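Local coordinates for protein LBCATS-a (Synthetic construct, PDB 5EY5) that probably cleaves indole-3-glycerol phosphate to indole and glyceraldehyde 3-phosphate, as the alpha chain of a tryptophan synthase, at residues V115-V128 against L139-L153. Sequence-based numbering, arbitrary orientation.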
ATOM      1  N   VAL A 115      -5.237  49.813  12.602  1.00 35.32           N
ATOM      2  CA  VAL A 115      -5.029  50.669  13.766  1.00 38.94           C
ATOM      3  C   VAL A 115      -5.712  52.018  13.571  1.00 35.52           C
ATOM      4  O   VAL A 115      -6.256  52.597  14.521  1.00 40.79           O
ATOM      5  CB  VAL A 115      -3.521  50.826  14.047  1.00 40.32           C
ATOM      6  CG1 VAL A 115      -3.299  51.560  15.356  1.00 46.11           C
ATOM      7  CG2 VAL A 115      -2.855  49.461  14.083  1.00 36.48           C
ATOM      8  N   LYS A 116      -5.686  52.552  12.346  1.00 37.82           N
ATOM      9  CA  LYS A 116      -6.395  53.806  12.091  1.00 45.85           C
ATOM     10  C   LYS A 116      -7.893  53.647  12.344  1.00 45.36           C
ATOM     11  O   LYS A 116      -8.517  54.500  12.985  1.00 45.67           O
ATOM     12  CB  LYS A 116      -6.136  54.285  10.661  1.00 47.68           C
ATOM     13  CG  LYS A 116      -6.688  55.675  10.360  1.00 54.18           C
ATOM     14  CD  LYS A 116      -6.656  55.996   8.867  1.00 56.85           C
ATOM     15  CE  LYS A 116      -7.254  57.371   8.584  1.00 66.44           C
ATOM     16  NZ  LYS A 116      -7.362  57.663   7.124  1.00 73.00           N
ATOM     17  N   GLU A 117      -8.487  52.561  11.852  1.00 41.86           N
ATOM     18  CA  GLU A 117      -9.899  52.321  12.118  1.00 44.34           C
ATOM     19  C   GLU A 117     -10.155  52.085  13.604  1.00 44.73           C
ATOM     20  O   GLU A 117     -11.219  52.460  14.116  1.00 50.10           O
ATOM     21  CB  GLU A 117     -10.402  51.137  11.296  1.00 44.07           C
ATOM     22  CG  GLU A 117     -11.838  50.751  11.585  1.00 56.97           C
ATOM     23  CD  GLU A 117     -12.848  51.623  10.847  1.00 74.94           C
ATOM     24  OE1 GLU A 117     -13.762  51.058  10.210  1.00 80.15           O
ATOM     25  OE2 GLU A 117     -12.724  52.865  10.900  1.00 78.14           O
ATOM     26  N   CYS A 118      -9.200  51.477  14.315  1.00 37.95           N
ATOM     27  CA  CYS A 118      -9.342  51.350  15.762  1.00 35.26           C
ATOM     28  C   CYS A 118      -9.500  52.712  16.411  1.00 41.62           C
ATOM     29  O   CYS A 118     -10.404  52.922  17.227  1.00 32.64           O
ATOM     30  CB  CYS A 118      -8.138  50.623  16.365  1.00 36.85           C
ATOM     31  SG  CYS A 118      -8.213  48.842  16.201  1.00 36.91           S
ATOM     32  N   ALA A 119      -8.619  53.654  16.058  1.00 42.88           N
ATOM     33  CA  ALA A 119      -8.640  54.965  16.692  1.00 47.42           C
ATOM     34  C   ALA A 119      -9.899  55.733  16.332  1.00 52.44           C
ATOM     35  O   ALA A 119     -10.428  56.476  17.163  1.00 48.99           O
ATOM     36  CB  ALA A 119      -7.396  55.763  16.301  1.00 45.30           C
ATOM     37  N   GLU A 120     -10.408  55.554  15.117  1.00 51.16           N
ATOM     38  CA  GLU A 120     -11.581  56.325  14.725  1.00 57.37           C
ATOM     39  C   GLU A 120     -12.860  55.725  15.296  1.00 44.54           C
ATOM     40  O   GLU A 120     -13.789  56.458  15.654  1.00 44.26           O
ATOM     41  CB  GLU A 120     -11.663  56.430  13.201  1.00 64.61           C
ATOM     42  CG  GLU A 120     -10.384  56.930  12.558  1.00 70.81           C
ATOM     43  CD  GLU A 120     -10.580  57.330  11.112  1.00 82.54           C
ATOM     44  OE1 GLU A 120     -10.484  58.538  10.809  1.00 87.96           O
ATOM     45  OE2 GLU A 120     -10.842  56.435  10.282  1.00 87.68           O
ATOM     46  N   ALA A 121     -12.929  54.400  15.383  1.00 39.26           N
ATOM     47  CA  ALA A 121     -14.117  53.769  15.948  1.00 38.62           C
ATOM     48  C   ALA A 121     -14.174  53.916  17.465  1.00 44.73           C
ATOM     49  O   ALA A 121     -15.265  54.048  18.033  1.00 45.78           O
ATOM     50  CB  ALA A 121     -14.165  52.296  15.562  1.00 33.09           C
ATOM     51  N   GLY A 122     -13.031  53.890  18.137  1.00 43.71           N
ATOM     52  CA  GLY A 122     -13.017  54.054  19.576  1.00 40.10           C
ATOM     53  C   GLY A 122     -12.560  52.794  20.282  1.00 42.43           C
ATOM     54  O   GLY A 122     -13.082  52.446  21.346  1.00 39.28           O
ATOM     55  N   VAL A 123     -11.595  52.096  19.687  1.00 35.51           N
ATOM     56  CA  VAL A 123     -11.009  50.889  20.269  1.00 33.41           C
ATOM     57  C   VAL A 123      -9.700  51.286  20.925  1.00 36.68           C
ATOM     58  O   VAL A 123      -8.803  51.816  20.265  1.00 36.66           O
ATOM     59  CB  VAL A 123     -10.766  49.800  19.218  1.00 36.22           C
ATOM     60  CG1 VAL A 123      -9.876  48.683  19.816  1.00 36.07           C
ATOM     61  CG2 VAL A 123     -12.084  49.226  18.710  1.00 36.13           C
ATOM     62  N   ASP A 124      -9.565  50.995  22.209  1.00 31.72           N
ATOM     63  CA  ASP A 124      -8.454  51.551  22.963  1.00 29.46           C
ATOM     64  C   ASP A 124      -7.229  50.654  22.997  1.00 32.28           C
ATOM     65  O   ASP A 124      -6.122  51.155  23.209  1.00 39.53           O
ATOM     66  CB  ASP A 124      -8.943  51.870  24.373  1.00 35.88           C
ATOM     67  CG  ASP A 124     -10.200  52.738  24.345  1.00 46.05           C
ATOM     68  OD1 ASP A 124     -11.298  52.232  24.667  1.00 46.83           O
ATOM     69  OD2 ASP A 124     -10.086  53.918  23.948  1.00 59.30           O
ATOM     70  N   GLY A 125      -7.385  49.354  22.792  1.00 30.42           N
ATOM     71  CA  GLY A 125      -6.250  48.472  22.950  1.00 32.14           C
ATOM     72  C   GLY A 125      -6.410  47.206  22.141  1.00 28.08           C
ATOM     73  O   GLY A 125      -7.495  46.872  21.653  1.00 27.59           O
ATOM     74  N   LEU A 126      -5.288  46.510  21.991  1.00 30.53           N
ATOM     75  CA  LEU A 126      -5.184  45.338  21.140  1.00 32.17           C
ATOM     76  C   LEU A 126      -4.471  44.242  21.902  1.00 26.36           C
ATOM     77  O   LEU A 126      -3.436  44.490  22.529  1.00 29.22           O
ATOM     78  CB  LEU A 126      -4.415  45.640  19.854  1.00 33.80           C
ATOM     79  CG  LEU A 126      -5.028  46.709  18.955  1.00 43.45           C
ATOM     80  CD1 LEU A 126      -4.262  46.792  17.642  1.00 47.59           C
ATOM     81  CD2 LEU A 126      -6.509  46.410  18.704  1.00 43.77           C
ATOM     82  N   ILE A 127      -5.048  43.046  21.855  1.00 24.57           N
ATOM     83  CA  ILE A 127      -4.421  41.811  22.301  1.00 27.16           C
ATOM     84  C   ILE A 127      -4.314  40.918  21.076  1.00 26.12           C
ATOM     85  O   ILE A 127      -5.329  40.621  20.442  1.00 25.25           O
ATOM     86  CB  ILE A 127      -5.244  41.130  23.404  1.00 32.25           C
ATOM     87  CG1 ILE A 127      -5.328  42.038  24.631  1.00 32.75           C
ATOM     88  CG2 ILE A 127      -4.662  39.746  23.755  1.00 32.88           C
ATOM     89  CD1 ILE A 127      -6.295  41.505  25.685  1.00 33.18           C
ATOM     90  N   VAL A 128      -3.102  40.540  20.706  1.00 27.78           N
ATOM     91  CA  VAL A 128      -2.869  39.743  19.507  1.00 31.82           C
ATOM     92  C   VAL A 128      -2.178  38.450  19.923  1.00 33.38           C
ATOM     93  O   VAL A 128      -0.958  38.403  20.063  1.00 28.20           O
ATOM     94  CB  VAL A 128      -2.030  40.511  18.473  1.00 36.12           C
ATOM     95  CG1 VAL A 128      -1.885  39.677  17.204  1.00 30.67           C
ATOM     96  CG2 VAL A 128      -2.670  41.852  18.184  1.00 34.01           C
ATOM     97  N   LEU A 139       2.954  46.445  13.698  1.00 37.52           N
ATOM     98  CA  LEU A 139       1.743  46.781  14.442  1.00 39.86           C
ATOM     99  C   LEU A 139       2.045  47.765  15.569  1.00 43.32           C
ATOM    100  O   LEU A 139       1.265  48.690  15.826  1.00 43.05           O
ATOM    101  CB  LEU A 139       1.087  45.509  14.987  1.00 36.29           C
ATOM    102  CG  LEU A 139      -0.245  45.700  15.743  1.00 39.18           C
ATOM    103  CD1 LEU A 139      -1.291  46.354  14.870  1.00 38.12           C
ATOM    104  CD2 LEU A 139      -0.790  44.386  16.308  1.00 34.11           C
ATOM    105  N   ALA A 140       3.184  47.589  16.244  1.00 36.12           N
ATOM    106  CA  ALA A 140       3.522  48.434  17.386  1.00 39.42           C
ATOM    107  C   ALA A 140       3.754  49.882  16.976  1.00 42.79           C
ATOM    108  O   ALA A 140       3.391  50.801  17.718  1.00 47.41           O
ATOM    109  CB  ALA A 140       4.759  47.881  18.095  1.00 42.36           C
ATOM    110  N   ALA A 141       4.358  50.115  15.811  1.00 45.54           N
ATOM    111  CA  ALA A 141       4.586  51.494  15.389  1.00 48.07           C
ATOM    112  C   ALA A 141       3.281  52.169  14.972  1.00 50.36           C
ATOM    113  O   ALA A 141       3.067  53.351  15.256  1.00 52.67           O
ATOM    114  CB  ALA A 141       5.611  51.533  14.258  1.00 47.56           C
ATOM    115  N   ALA A 142       2.394  51.437  14.298  1.00 45.27           N
ATOM    116  CA  ALA A 142       1.086  51.992  13.976  1.00 41.87           C
ATOM    117  C   ALA A 142       0.280  52.262  15.239  1.00 40.46           C
ATOM    118  O   ALA A 142      -0.374  53.307  15.359  1.00 45.55           O
ATOM    119  CB  ALA A 142       0.330  51.045  13.044  1.00 42.15           C
ATOM    120  N   ALA A 143       0.296  51.324  16.189  1.00 38.52           N
ATOM    121  CA  ALA A 143      -0.402  51.544  17.448  1.00 39.74           C
ATOM    122  C   ALA A 143       0.109  52.799  18.133  1.00 43.53           C
ATOM    123  O   ALA A 143      -0.678  53.612  18.627  1.00 39.76           O
ATOM    124  CB  ALA A 143      -0.248  50.337  18.373  1.00 38.70           C
ATOM    125  N   GLU A 144       1.437  52.962  18.189  1.00 45.60           N
ATOM    126  CA  GLU A 144       2.013  54.145  18.819  1.00 53.18           C
ATOM    127  C   GLU A 144       1.606  55.405  18.069  1.00 53.93           C
ATOM    128  O   GLU A 144       1.254  56.419  18.679  1.00 53.95           O
ATOM    129  CB  GLU A 144       3.536  54.016  18.880  1.00 54.99           C
ATOM    130  N   LYS A 145       1.625  55.346  16.738  1.00 58.14           N
ATOM    131  CA  LYS A 145       1.193  56.476  15.926  1.00 60.99           C
ATOM    132  C   LYS A 145      -0.231  56.915  16.266  1.00 54.64           C
ATOM    133  O   LYS A 145      -0.530  58.114  16.246  1.00 56.41           O
ATOM    134  CB  LYS A 145       1.312  56.108  14.444  1.00 63.89           C
ATOM    135  CG  LYS A 145       1.226  57.282  13.487  1.00 61.92           C
ATOM    136  CD  LYS A 145       1.157  56.812  12.040  1.00 57.99           C
ATOM    137  CE  LYS A 145       0.976  57.994  11.094  1.00 64.64           C
ATOM    138  NZ  LYS A 145       1.061  57.592   9.657  1.00 67.13           N
ATOM    139  N   TYR A 146      -1.121  55.981  16.598  1.00 46.63           N
ATOM    140  CA  TYR A 146      -2.531  56.318  16.757  1.00 49.88           C
ATOM    141  C   TYR A 146      -3.022  56.202  18.196  1.00 55.08           C
ATOM    142  O   TYR A 146      -4.230  56.297  18.435  1.00 60.88           O
ATOM    143  CB  TYR A 146      -3.385  55.454  15.827  1.00 49.84           C
ATOM    144  CG  TYR A 146      -3.096  55.723  14.369  1.00 58.83           C
ATOM    145  CD1 TYR A 146      -2.115  55.010  13.688  1.00 61.27           C
ATOM    146  CD2 TYR A 146      -3.787  56.708  13.678  1.00 59.79           C
ATOM    147  CE1 TYR A 146      -1.840  55.264  12.356  1.00 62.90           C
ATOM    148  CE2 TYR A 146      -3.518  56.970  12.350  1.00 67.03           C
ATOM    149  CZ  TYR A 146      -2.547  56.248  11.692  1.00 70.54           C
ATOM    150  OH  TYR A 146      -2.288  56.518  10.365  1.00 80.27           O
ATOM    151  N   GLY A 147      -2.123  56.029  19.160  1.00 54.91           N
ATOM    152  CA  GLY A 147      -2.551  56.017  20.545  1.00 56.07           C
ATOM    153  C   GLY A 147      -3.314  54.782  20.959  1.00 54.88           C
ATOM    154  O   GLY A 147      -4.100  54.838  21.907  1.00 57.88           O
ATOM    155  N   VAL A 148      -3.101  53.664  20.275  1.00 45.55           N
ATOM    156  CA  VAL A 148      -3.754  52.405  20.590  1.00 42.14           C
ATOM    157  C   VAL A 148      -2.774  51.536  21.362  1.00 39.87           C
ATOM    158  O   VAL A 148      -1.642  51.317  20.913  1.00 42.29           O
ATOM    159  CB  VAL A 148      -4.216  51.695  19.312  1.00 46.52           C
ATOM    160  CG1 VAL A 148      -4.733  50.285  19.655  1.00 34.50           C
ATOM    161  CG2 VAL A 148      -5.247  52.556  18.600  1.00 45.33           C
ATOM    162  N   ASP A 149      -3.199  51.040  22.517  1.00 38.95           N
ATOM    163  CA  ASP A 149      -2.313  50.227  23.336  1.00 42.18           C
ATOM    164  C   ASP A 149      -2.194  48.820  22.767  1.00 41.77           C
ATOM    165  O   ASP A 149      -3.150  48.260  22.222  1.00 38.24           O
ATOM    166  CB  ASP A 149      -2.804  50.161  24.782  1.00 40.57           C
ATOM    167  CG  ASP A 149      -2.658  51.499  25.516  1.00 52.34           C
ATOM    168  OD1 ASP A 149      -3.370  51.696  26.521  1.00 58.82           O
ATOM    169  OD2 ASP A 149      -1.843  52.350  25.093  1.00 52.15           O
ATOM    170  N   LEU A 150      -1.005  48.260  22.891  1.00 43.56           N
ATOM    171  CA  LEU A 150      -0.711  46.903  22.455  1.00 39.08           C
ATOM    172  C   LEU A 150      -0.384  46.099  23.709  1.00 34.39           C
ATOM    173  O   LEU A 150       0.676  46.286  24.318  1.00 36.07           O
ATOM    174  CB  LEU A 150       0.440  46.908  21.451  1.00 43.00           C
ATOM    175  CG  LEU A 150       0.571  45.729  20.498  1.00 47.44           C
ATOM    176  CD1 LEU A 150       1.803  45.919  19.628  1.00 50.89           C
ATOM    177  CD2 LEU A 150       0.644  44.433  21.273  1.00 52.41           C
ATOM    178  N   ILE A 151      -1.298  45.227  24.109  1.00 36.61           N
ATOM    179  CA  ILE A 151      -1.146  44.440  25.326  1.00 32.11           C
ATOM    180  C   ILE A 151      -0.498  43.103  24.985  1.00 41.99           C
ATOM    181  O   ILE A 151      -1.052  42.320  24.202  1.00 39.56           O
ATOM    182  CB  ILE A 151      -2.502  44.224  26.002  1.00 36.20           C
ATOM    183  CG1 ILE A 151      -3.113  45.581  26.382  1.00 37.22           C
ATOM    184  CG2 ILE A 151      -2.347  43.280  27.197  1.00 40.66           C
ATOM    185  CD1 ILE A 151      -4.517  45.779  25.877  1.00 31.85           C
ATOM    186  N   PHE A 152       0.665  42.828  25.579  1.00 38.16           N
ATOM    187  CA  PHE A 152       1.375  41.574  25.336  1.00 37.28           C
ATOM    188  C   PHE A 152       1.200  40.613  26.510  1.00 39.51           C
ATOM    189  O   PHE A 152       1.087  41.034  27.668  1.00 37.14           O
ATOM    190  CB  PHE A 152       2.869  41.826  25.091  1.00 32.68           C
ATOM    191  CG  PHE A 152       3.179  42.433  23.741  1.00 39.11           C
ATOM    192  CD1 PHE A 152       3.439  43.785  23.615  1.00 41.10           C
ATOM    193  CD2 PHE A 152       3.219  41.641  22.599  1.00 42.45           C
ATOM    194  CE1 PHE A 152       3.735  44.339  22.378  1.00 45.35           C
ATOM    195  CE2 PHE A 152       3.517  42.187  21.355  1.00 34.42           C
ATOM    196  CZ  PHE A 152       3.772  43.532  21.239  1.00 35.32           C
ATOM    197  N   LEU A 153       1.176  39.312  26.195  1.00 34.45           N
ATOM    198  CA  LEU A 153       1.031  38.248  27.189  1.00 31.61           C
ATOM    199  C   LEU A 153       2.382  37.795  27.728  1.00 35.52           C
ATOM    200  O   LEU A 153       3.380  37.738  26.999  1.00 33.22           O
ATOM    201  CB  LEU A 153       0.316  37.029  26.604  1.00 35.36           C
ATOM    202  CG  LEU A 153      -1.196  37.095  26.421  1.00 32.22           C
ATOM    203  CD1 LEU A 153      -1.570  38.420  25.799  1.00 32.81           C
ATOM    204  CD2 LEU A 153      -1.683  35.922  25.540  1.00 32.46           C
TER
HETATM  205  O   HOH W   1      -0.761  41.699  21.508  1.00 42.76           O
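Two successive units of the tryptophan synthase alpha-subunit TIM barrel meet here, strand 125-127 pairing in parallel with strand 149-151 while helix 115-121 lies beside helix 139-146 on the barrel's outer side. Asp149 N donates to Asp124 O (3.0 Å), Leu126 N to Asp149 O, and Ile151 N to Leu126 O (2.8 Å). Beyond this ladder the strands part, and a water takes over, accepting from Val128 N and donating to Ile151 O.

Between the helices, which cross at -29°, Val115 is a knob in the hole formed by Leu139, Ala142, Ala143 and Tyr146. Its CG1, anti to the backbone N (chi1 -173°), lies on the backbone of the other helix, 3.6 Å from Ala143 CA, while CG2 meets Leu139 CD1, also at 3.6 Å. Lys116 CA stands over one face of the Tyr146 ring, 4.3 Å from its centroid, in a CH-pi contact, with Lys116 CB and CG near CE2 of the ring. Val148 bridges the two layers: its CG1 packs on Leu126 CG (3.7 Å) and its CG2 reaches Val115 CG1. On the other face of the sheet, Ile127 CG1 touches Ile151 CB (3.8 Å), beside Tyr175 of the ligand pocket and close to the bound sn-glycerol-3-phosphate. The Asp124 carboxylate is held outside the contact by salt bridges to Arg3 and Arg89.

Apolar branches thus join the two helices to each other and to the sheet, whereas hydrogen bonding between the two segments runs through the backbone and one bridging water, which satisfies buried peptide groups where direct pairing lapses.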